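Local coordinates for cytolethal distending toxin protein B (Haemophilus ducreyi, PDB 1SR4), which probably acts as the DNase I-like catalytic subunit of a three-subunit bacterial genotoxin that damages host-cell DNA, at residues W23-L31 against Y69-S77. Residues are numbered along the deposited sequence; the frame is centred on the assembly and turned at random.
Sequences WNINVRQLL and YTWNLGTRS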
# COMPACT_ATOMS: atom_id res chain seq x y z
N TRP B 23 -8.94 1.71 1.99
CA TRP B 23 -8.46 1.65 3.37
C TRP B 23 -8.20 0.19 3.74
O TRP B 23 -7.20 -0.13 4.39
CB TRP B 23 -9.50 2.19 4.35
CG TRP B 23 -9.59 3.67 4.46
CD1 TRP B 23 -10.41 4.49 3.73
CD2 TRP B 23 -8.88 4.51 5.37
NE1 TRP B 23 -10.25 5.79 4.13
CE2 TRP B 23 -9.32 5.84 5.14
CE3 TRP B 23 -7.92 4.28 6.37
CZ2 TRP B 23 -8.84 6.93 5.87
CZ3 TRP B 23 -7.44 5.36 7.09
CH2 TRP B 23 -7.90 6.67 6.84
N ASN B 24 -9.09 -0.70 3.32
CA ASN B 24 -8.94 -2.11 3.68
C ASN B 24 -7.95 -2.92 2.88
O ASN B 24 -7.51 -3.97 3.34
CB ASN B 24 -10.30 -2.78 3.72
CG ASN B 24 -11.13 -2.29 4.89
OD1 ASN B 24 -10.73 -2.46 6.05
ND2 ASN B 24 -12.25 -1.66 4.61
N ILE B 25 -7.59 -2.43 1.70
CA ILE B 25 -6.58 -3.11 0.90
C ILE B 25 -5.21 -2.49 1.22
O ILE B 25 -4.38 -3.11 1.90
CB ILE B 25 -6.87 -2.98 -0.61
CG1 ILE B 25 -8.16 -3.73 -0.94
CG2 ILE B 25 -5.67 -3.51 -1.45
CD1 ILE B 25 -8.65 -3.53 -2.37
N ASN B 26 -4.99 -1.25 0.79
CA ASN B 26 -3.68 -0.62 0.99
C ASN B 26 -3.32 -0.03 2.36
O ASN B 26 -2.24 -0.31 2.89
CB ASN B 26 -3.47 0.43 -0.09
CG ASN B 26 -3.58 -0.14 -1.49
OD1 ASN B 26 -4.44 0.24 -2.27
ND2 ASN B 26 -2.70 -1.09 -1.81
N VAL B 27 -4.19 0.80 2.94
CA VAL B 27 -3.85 1.36 4.24
C VAL B 27 -3.57 0.26 5.26
O VAL B 27 -2.62 0.37 6.02
CB VAL B 27 -4.95 2.30 4.77
CG1 VAL B 27 -4.59 2.78 6.19
CG2 VAL B 27 -5.07 3.51 3.85
N ARG B 28 -4.36 -0.81 5.27
CA ARG B 28 -4.11 -1.90 6.21
C ARG B 28 -2.72 -2.49 6.00
O ARG B 28 -2.01 -2.77 6.95
CB ARG B 28 -5.16 -3.00 6.07
CG ARG B 28 -6.59 -2.53 6.33
CD ARG B 28 -7.60 -3.67 6.17
NE ARG B 28 -7.50 -4.58 7.29
CZ ARG B 28 -8.41 -4.67 8.25
NH1 ARG B 28 -9.50 -3.94 8.22
NH2 ARG B 28 -8.17 -5.48 9.26
N GLN B 29 -2.32 -2.69 4.75
CA GLN B 29 -1.00 -3.25 4.49
C GLN B 29 0.14 -2.31 4.89
O GLN B 29 1.21 -2.76 5.31
CB GLN B 29 -0.90 -3.67 3.00
CG GLN B 29 -1.75 -4.91 2.69
CD GLN B 29 -1.91 -5.23 1.19
OE1 GLN B 29 -1.19 -4.70 0.35
NE2 GLN B 29 -2.87 -6.12 0.87
N LEU B 30 -0.07 -1.00 4.78
CA LEU B 30 0.98 -0.05 5.15
C LEU B 30 1.25 -0.05 6.66
O LEU B 30 2.35 0.30 7.11
CB LEU B 30 0.61 1.38 4.70
CG LEU B 30 0.37 1.57 3.19
CD1 LEU B 30 0.03 3.04 2.94
CD2 LEU B 30 1.61 1.17 2.37
N LEU B 31 0.25 -0.43 7.43
CA LEU B 31 0.37 -0.45 8.89
C LEU B 31 0.77 -1.80 9.52
O LEU B 31 1.11 -1.85 10.69
CB LEU B 31 -0.96 -0.00 9.51
CG LEU B 31 -1.43 1.41 9.16
CD1 LEU B 31 -2.93 1.55 9.41
CD2 LEU B 31 -0.64 2.41 9.99
N TYR B 69 -10.43 9.08 16.32
CA TYR B 69 -11.14 7.81 16.17
C TYR B 69 -10.18 6.68 16.50
O TYR B 69 -8.96 6.88 16.54
CB TYR B 69 -11.58 7.58 14.71
CG TYR B 69 -12.68 8.48 14.21
CD1 TYR B 69 -13.99 8.00 14.05
CD2 TYR B 69 -12.43 9.81 13.91
CE1 TYR B 69 -15.01 8.84 13.58
CE2 TYR B 69 -13.43 10.65 13.45
CZ TYR B 69 -14.72 10.17 13.29
OH TYR B 69 -15.71 11.02 12.86
N THR B 70 -10.73 5.49 16.76
CA THR B 70 -9.91 4.30 16.94
C THR B 70 -10.42 3.36 15.85
O THR B 70 -11.59 3.41 15.43
CB THR B 70 -10.07 3.62 18.34
OG1 THR B 70 -11.43 3.25 18.56
CG2 THR B 70 -9.56 4.54 19.45
N TRP B 71 -9.53 2.51 15.37
CA TRP B 71 -9.87 1.58 14.30
C TRP B 71 -9.13 0.29 14.59
O TRP B 71 -7.93 0.31 14.82
CB TRP B 71 -9.43 2.19 12.96
CG TRP B 71 -9.66 1.32 11.77
CD1 TRP B 71 -10.72 0.50 11.53
CD2 TRP B 71 -8.83 1.26 10.60
NE1 TRP B 71 -10.60 -0.08 10.29
CE2 TRP B 71 -9.45 0.37 9.70
CE3 TRP B 71 -7.62 1.86 10.24
CZ2 TRP B 71 -8.91 0.07 8.44
CZ3 TRP B 71 -7.08 1.57 8.99
CH2 TRP B 71 -7.72 0.68 8.11
N ASN B 72 -9.86 -0.82 14.58
CA ASN B 72 -9.27 -2.11 14.88
C ASN B 72 -8.84 -2.85 13.62
O ASN B 72 -9.68 -3.29 12.84
CB ASN B 72 -10.27 -2.96 15.67
CG ASN B 72 -9.69 -4.29 16.11
OD1 ASN B 72 -8.49 -4.55 15.93
ND2 ASN B 72 -10.53 -5.15 16.71
N LEU B 73 -7.53 -2.99 13.42
CA LEU B 73 -6.99 -3.67 12.25
C LEU B 73 -7.04 -5.19 12.44
O LEU B 73 -6.77 -5.96 11.51
CB LEU B 73 -5.54 -3.24 12.00
CG LEU B 73 -5.28 -1.74 11.77
CD1 LEU B 73 -3.78 -1.48 11.82
CD2 LEU B 73 -5.87 -1.31 10.43
N GLY B 74 -7.34 -5.62 13.66
CA GLY B 74 -7.44 -7.04 13.93
C GLY B 74 -8.88 -7.45 14.17
O GLY B 74 -9.81 -6.74 13.78
N THR B 75 -9.06 -8.60 14.82
CA THR B 75 -10.39 -9.13 15.12
C THR B 75 -10.86 -8.63 16.50
O THR B 75 -10.11 -7.99 17.23
CB THR B 75 -10.35 -10.68 15.15
OG1 THR B 75 -9.47 -11.11 16.21
CG2 THR B 75 -9.80 -11.23 13.82
N ARG B 76 -12.12 -8.90 16.85
CA ARG B 76 -12.62 -8.50 18.15
C ARG B 76 -11.83 -9.25 19.23
O ARG B 76 -11.50 -8.67 20.26
CB ARG B 76 -14.12 -8.80 18.29
CG ARG B 76 -14.68 -8.51 19.70
CD ARG B 76 -16.22 -8.62 19.74
NE ARG B 76 -16.82 -7.73 18.75
CZ ARG B 76 -17.00 -6.42 18.92
NH1 ARG B 76 -16.63 -5.84 20.05
NH2 ARG B 76 -17.52 -5.69 17.94
N SER B 77 -11.51 -10.53 18.99
CA SER B 77 -10.78 -11.29 20.00
C SER B 77 -9.28 -10.98 20.01
O SER B 77 -8.62 -11.16 21.02
CB SER B 77 -11.02 -12.80 19.84
OG SER B 77 -10.47 -13.28 18.64
O HOH W 1 -12.15 -2.11 8.34
O HOH W 2 -10.32 -5.64 11.16
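Where Trp71 and Leu73 meet Trp23, Arg28 and Leu31, the helix axis runs almost perpendicular to strand 69-72, at 92° and 12.1 Å away, and Arg28 and Leu73 bring the backbones nearest. In this DNase I-like fold, large side chains span the gap between helix 20-31 and strand 67-72 of the eight-stranded sheet, chiefly Trp71. With CG anti to the backbone N (chi1 177°), its indole extends to the helix. There Trp23 turns an edge toward the Trp71 face in an offset edge-to-face pair, six-membered ring centroids 5.7 Å apart, while Val27 CG1 abuts the rim at CZ3. Arg28 lays its CG 3.8 Å from Trp71 CH2, and Leu73 CD2 lies over one indole face, offset toward the rim, while its CD1 packs 3.9 Å from Leu31 CB. A bend at chi3 (74°) turns the Arg28 guanidinium so that NH1 donates to Asn24 OD1, nearly in the guanidinium plane. Pro99 of the CdtC chain and Val205 of the CdtA chain also pack on Arg28. Two waters link the segments: one donates to Asn24 OD1 and accepts from Trp71 NE1 at 3.2 Å; the other accepts from Arg28 NH2 at 2.9 Å and lies close to Gly74 O.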